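Local coordinates for protein methylocystis parvus OBBP MbnE (Methylocystis parvus OBBP, PDB 5ICQ) that probably binds methanobactin, a copper-chelating peptide, in the periplasm as part of its transport machinery, at residues R65-L77 with V228-L240. Residues are numbered along the deposited sequence; the frame is centred on the assembly and turned at random.
With SO4 (sulfate ion), chain B.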
loop_
_atom_site.group_PDB
_atom_site.type_symbol
_atom_site.label_atom_id
_atom_site.label_comp_id
_atom_site.label_asym_id
_atom_site.label_seq_id
_atom_site.Cartn_x
_atom_site.Cartn_y
_atom_site.Cartn_z
ATOM N N ARG A 65 -12.990 21.272 -16.198
ATOM C CA ARG A 65 -13.106 20.940 -14.786
ATOM C C ARG A 65 -13.317 19.441 -14.629
ATOM O O ARG A 65 -14.237 18.876 -15.229
ATOM C CB ARG A 65 -14.267 21.696 -14.136
ATOM C CG ARG A 65 -14.595 21.230 -12.711
ATOM C CD ARG A 65 -15.717 22.062 -12.056
ATOM N NE ARG A 65 -15.324 23.455 -11.843
ATOM C CZ ARG A 65 -15.932 24.284 -10.999
ATOM N NH1 ARG A 65 -16.961 23.855 -10.278
ATOM N NH2 ARG A 65 -15.511 25.542 -10.867
ATOM N N LEU A 66 -12.476 18.799 -13.822
ATOM C CA LEU A 66 -12.704 17.405 -13.444
ATOM C C LEU A 66 -13.520 17.363 -12.161
ATOM O O LEU A 66 -13.180 18.039 -11.188
ATOM C CB LEU A 66 -11.384 16.662 -13.235
ATOM C CG LEU A 66 -11.453 15.224 -12.696
ATOM C CD1 LEU A 66 -12.084 14.269 -13.730
ATOM C CD2 LEU A 66 -10.056 14.748 -12.291
ATOM N N ARG A 67 -14.591 16.570 -12.155
ATOM C CA ARG A 67 -15.399 16.380 -10.958
ATOM C C ARG A 67 -15.070 15.011 -10.385
ATOM O O ARG A 67 -15.376 13.978 -11.000
ATOM C CB ARG A 67 -16.893 16.510 -11.248
ATOM C CG ARG A 67 -17.357 17.936 -11.554
ATOM C CD ARG A 67 -17.266 18.227 -13.039
ATOM N NE ARG A 67 -17.844 17.135 -13.813
ATOM C CZ ARG A 67 -19.143 16.971 -14.033
ATOM N NH1 ARG A 67 -20.019 17.846 -13.553
ATOM N NH2 ARG A 67 -19.562 15.929 -14.742
ATOM N N VAL A 68 -14.454 15.025 -9.204
ATOM C CA VAL A 68 -14.002 13.848 -8.472
ATOM C C VAL A 68 -14.920 13.647 -7.274
ATOM O O VAL A 68 -15.311 14.618 -6.613
ATOM C CB VAL A 68 -12.539 14.043 -8.015
ATOM C CG1 VAL A 68 -12.144 13.017 -6.974
ATOM C CG2 VAL A 68 -11.603 13.991 -9.212
ATOM N N GLY A 69 -15.281 12.396 -7.009
ATOM C CA GLY A 69 -16.123 12.081 -5.867
ATOM C C GLY A 69 -15.464 11.095 -4.923
ATOM O O GLY A 69 -14.920 10.070 -5.349
ATOM N N LEU A 70 -15.521 11.387 -3.631
ATOM C CA LEU A 70 -14.866 10.587 -2.613
ATOM C C LEU A 70 -15.848 10.267 -1.498
ATOM O O LEU A 70 -16.720 11.081 -1.180
ATOM C CB LEU A 70 -13.657 11.332 -2.024
ATOM C CG LEU A 70 -12.482 11.538 -2.975
ATOM C CD1 LEU A 70 -11.462 12.508 -2.383
ATOM C CD2 LEU A 70 -11.839 10.185 -3.301
ATOM N N PRO A 71 -15.730 9.093 -0.885
ATOM C CA PRO A 71 -16.600 8.769 0.247
ATOM C C PRO A 71 -16.072 9.388 1.532
ATOM O O PRO A 71 -14.875 9.643 1.685
ATOM C CB PRO A 71 -16.536 7.238 0.302
ATOM C CG PRO A 71 -15.141 6.937 -0.142
ATOM C CD PRO A 71 -14.763 8.017 -1.154
ATOM N N GLY A 72 -16.985 9.633 2.464
ATOM C CA GLY A 72 -16.570 10.124 3.764
ATOM C C GLY A 72 -16.582 11.632 3.877
ATOM O O GLY A 72 -17.457 12.299 3.312
ATOM N N THR A 73 -15.622 12.189 4.612
ATOM C CA THR A 73 -15.621 13.618 4.884
ATOM C C THR A 73 -14.186 14.072 5.124
ATOM O O THR A 73 -13.246 13.278 5.077
ATOM C CB THR A 73 -16.518 13.945 6.084
ATOM O OG1 THR A 73 -16.668 15.366 6.198
ATOM C CG2 THR A 73 -15.913 13.394 7.367
ATOM N N PHE A 74 -14.024 15.368 5.380
ATOM C CA PHE A 74 -12.720 15.916 5.722
ATOM C C PHE A 74 -12.932 17.171 6.552
ATOM O O PHE A 74 -13.966 17.837 6.452
ATOM C CB PHE A 74 -11.889 16.244 4.467
ATOM C CG PHE A 74 -12.362 17.463 3.729
ATOM C CD1 PHE A 74 -13.437 17.384 2.853
ATOM C CD2 PHE A 74 -11.741 18.691 3.912
ATOM C CE1 PHE A 74 -13.883 18.503 2.166
ATOM C CE2 PHE A 74 -12.186 19.818 3.231
ATOM C CZ PHE A 74 -13.254 19.721 2.353
ATOM N N ASP A 75 -11.922 17.509 7.362
ATOM C CA ASP A 75 -11.978 18.755 8.120
ATOM C C ASP A 75 -10.636 19.479 8.182
ATOM O O ASP A 75 -10.476 20.384 9.014
ATOM C CB ASP A 75 -12.476 18.493 9.547
ATOM C CG ASP A 75 -11.634 17.470 10.276
ATOM O OD1 ASP A 75 -10.592 17.065 9.730
ATOM O OD2 ASP A 75 -12.007 17.077 11.401
ATOM N N SER A 76 -9.674 19.121 7.334
ATOM C CA SER A 76 -8.352 19.722 7.390
ATOM C C SER A 76 -7.728 19.695 6.004
ATOM O O SER A 76 -7.995 18.792 5.206
ATOM C CB SER A 76 -7.442 18.981 8.368
ATOM O OG SER A 76 -6.169 19.603 8.453
ATOM N N LEU A 77 -6.891 20.696 5.730
ATOM C CA LEU A 77 -6.106 20.730 4.503
ATOM C C LEU A 77 -4.629 20.461 4.773
ATOM O O LEU A 77 -3.773 20.826 3.957
ATOM C CB LEU A 77 -6.298 22.070 3.789
ATOM C CG LEU A 77 -7.747 22.356 3.407
ATOM C CD1 LEU A 77 -7.888 23.686 2.671
ATOM C CD2 LEU A 77 -8.310 21.209 2.570
ATOM N N VAL A 228 -3.547 25.570 -7.059
ATOM C CA VAL A 228 -3.760 26.231 -5.778
ATOM C C VAL A 228 -5.149 25.875 -5.269
ATOM O O VAL A 228 -6.045 25.479 -6.029
ATOM C CB VAL A 228 -3.599 27.761 -5.877
ATOM C CG1 VAL A 228 -2.259 28.110 -6.495
ATOM C CG2 VAL A 228 -4.749 28.369 -6.682
ATOM N N VAL A 229 -5.324 26.015 -3.958
ATOM C CA VAL A 229 -6.619 25.769 -3.332
ATOM C C VAL A 229 -7.472 27.019 -3.518
ATOM O O VAL A 229 -7.165 28.081 -2.969
ATOM C CB VAL A 229 -6.475 25.406 -1.853
ATOM C CG1 VAL A 229 -7.851 25.252 -1.222
ATOM C CG2 VAL A 229 -5.687 24.123 -1.709
ATOM N N ALA A 230 -8.530 26.900 -4.317
ATOM C CA ALA A 230 -9.370 28.024 -4.702
ATOM C C ALA A 230 -10.612 28.170 -3.841
ATOM O O ALA A 230 -11.077 29.294 -3.628
ATOM C CB ALA A 230 -9.794 27.886 -6.166
ATOM N N ASP A 231 -11.159 27.070 -3.338
ATOM C CA ASP A 231 -12.342 27.146 -2.491
ATOM C C ASP A 231 -12.388 25.897 -1.629
ATOM O O ASP A 231 -11.974 24.819 -2.061
ATOM C CB ASP A 231 -13.628 27.267 -3.316
ATOM C CG ASP A 231 -14.854 27.527 -2.448
ATOM O OD1 ASP A 231 -14.825 28.494 -1.661
ATOM O OD2 ASP A 231 -15.830 26.751 -2.533
ATOM N N VAL A 232 -12.879 26.046 -0.404
ATOM C CA VAL A 232 -13.038 24.898 0.479
ATOM C C VAL A 232 -14.323 25.063 1.274
ATOM O O VAL A 232 -14.595 26.136 1.824
ATOM C CB VAL A 232 -11.831 24.707 1.422
ATOM C CG1 VAL A 232 -11.529 25.978 2.165
ATOM C CG2 VAL A 232 -12.090 23.557 2.405
ATOM N N GLN A 233 -15.120 24.001 1.315
ATOM C CA GLN A 233 -16.303 23.924 2.162
ATOM C C GLN A 233 -16.157 22.645 2.970
ATOM O O GLN A 233 -16.285 21.549 2.413
ATOM C CB GLN A 233 -17.576 23.925 1.320
ATOM C CG GLN A 233 -17.725 25.179 0.485
ATOM C CD GLN A 233 -18.561 24.961 -0.754
ATOM O OE1 GLN A 233 -19.420 24.073 -0.794
ATOM N NE2 GLN A 233 -18.318 25.772 -1.778
ATOM N N ALA A 234 -15.837 22.786 4.260
ATOM C CA ALA A 234 -15.474 21.644 5.098
ATOM C C ALA A 234 -16.473 20.503 4.958
ATOM O O ALA A 234 -17.688 20.715 4.993
ATOM C CB ALA A 234 -15.381 22.076 6.564
ATOM N N GLY A 235 -15.946 19.292 4.785
ATOM C CA GLY A 235 -16.761 18.104 4.643
ATOM C C GLY A 235 -17.585 18.026 3.381
ATOM O O GLY A 235 -18.364 17.077 3.228
ATOM N N ALA A 236 -17.447 18.985 2.469
ATOM C CA ALA A 236 -18.295 19.046 1.287
ATOM C C ALA A 236 -17.473 19.055 0.008
ATOM O O ALA A 236 -17.653 18.169 -0.836
ATOM C CB ALA A 236 -19.207 20.275 1.346
ATOM N N ARG A 237 -16.576 20.024 -0.167
ATOM C CA ARG A 237 -15.849 20.099 -1.427
ATOM C C ARG A 237 -14.525 20.819 -1.225
ATOM O O ARG A 237 -14.386 21.672 -0.344
ATOM C CB ARG A 237 -16.675 20.791 -2.523
ATOM C CG ARG A 237 -16.945 22.269 -2.316
ATOM C CD ARG A 237 -15.983 23.144 -3.128
ATOM N NE ARG A 237 -16.255 23.068 -4.560
ATOM C CZ ARG A 237 -16.629 24.096 -5.315
ATOM N NH1 ARG A 237 -16.774 25.309 -4.789
ATOM N NH2 ARG A 237 -16.843 23.913 -6.607
ATOM N N LEU A 238 -13.557 20.439 -2.053
ATOM C CA LEU A 238 -12.283 21.134 -2.191
ATOM C C LEU A 238 -12.112 21.443 -3.670
ATOM O O LEU A 238 -12.175 20.531 -4.500
ATOM C CB LEU A 238 -11.136 20.266 -1.671
ATOM C CG LEU A 238 -9.721 20.777 -1.934
ATOM C CD1 LEU A 238 -9.525 22.105 -1.222
ATOM C CD2 LEU A 238 -8.671 19.748 -1.489
ATOM N N LEU A 239 -11.957 22.718 -4.011
ATOM C CA LEU A 239 -11.785 23.133 -5.400
ATOM C C LEU A 239 -10.342 23.562 -5.632
ATOM O O LEU A 239 -9.843 24.484 -4.972
ATOM C CB LEU A 239 -12.737 24.267 -5.775
ATOM C CG LEU A 239 -12.594 24.769 -7.224
ATOM C CD1 LEU A 239 -13.025 23.706 -8.238
ATOM C CD2 LEU A 239 -13.365 26.072 -7.446
ATOM N N LEU A 240 -9.686 22.895 -6.570
ATOM C CA LEU A 240 -8.339 23.231 -6.999
ATOM C C LEU A 240 -8.408 23.943 -8.339
ATOM O O LEU A 240 -9.192 23.565 -9.209
ATOM C CB LEU A 240 -7.482 21.974 -7.141
ATOM C CG LEU A 240 -7.419 21.077 -5.912
ATOM C CD1 LEU A 240 -6.478 19.916 -6.179
ATOM C CD2 LEU A 240 -6.980 21.890 -4.697
HETATM S S SO4 B . -18.092 26.919 -8.294
HETATM O O1 SO4 B . -17.330 27.965 -7.623
HETATM O O2 SO4 B . -18.960 26.228 -7.347
HETATM O O3 SO4 B . -18.921 27.497 -9.349
HETATM O O4 SO4 B . -17.153 25.973 -8.876
HETATM O O HOH W 1 -19.117 14.206 3.914
#
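Sulfate O4 is gripped by R65 and R237, one arginine from each segment. R65 brings both terminal nitrogens to it, NH1 at 2.5 Å from O4 and NH2 at 2.6 Å, while R237 NH2 reaches the same oxygen at 3.1 Å along the straightest of the three bonds (158°). The guanidinium planes stand 66° apart. L239 packs against both arms, its CD1 over one face of the R65 guanidinium and its CB over one face of that of R237, whose NH1 also forms a salt bridge with D231 OD2 (2.8 Å). E262 and D264 of strand 262-268, which separates strand 65-71 from the hairpin in the mixed sheet, pair with R65 and R237 respectively.

At the other end F74 fits against the hairpin turn. With CG between backbone N and carbonyl carbon (chi1 73°), its ring has G235 N over one face, offset toward the rim, 3.4 Å from CE1, and V232 CG2 meets its edge 3.8 Å from CE2. L77 continues this patch onto the strands, meeting V229 tip to tip and L238 through CD2. The turn thus meets F74 largely through backbone, with a water bridging G72 O and G235 O, whereas the paired arginines form an anion site, occupied here by a sulfate probably from the crystallisation liquor.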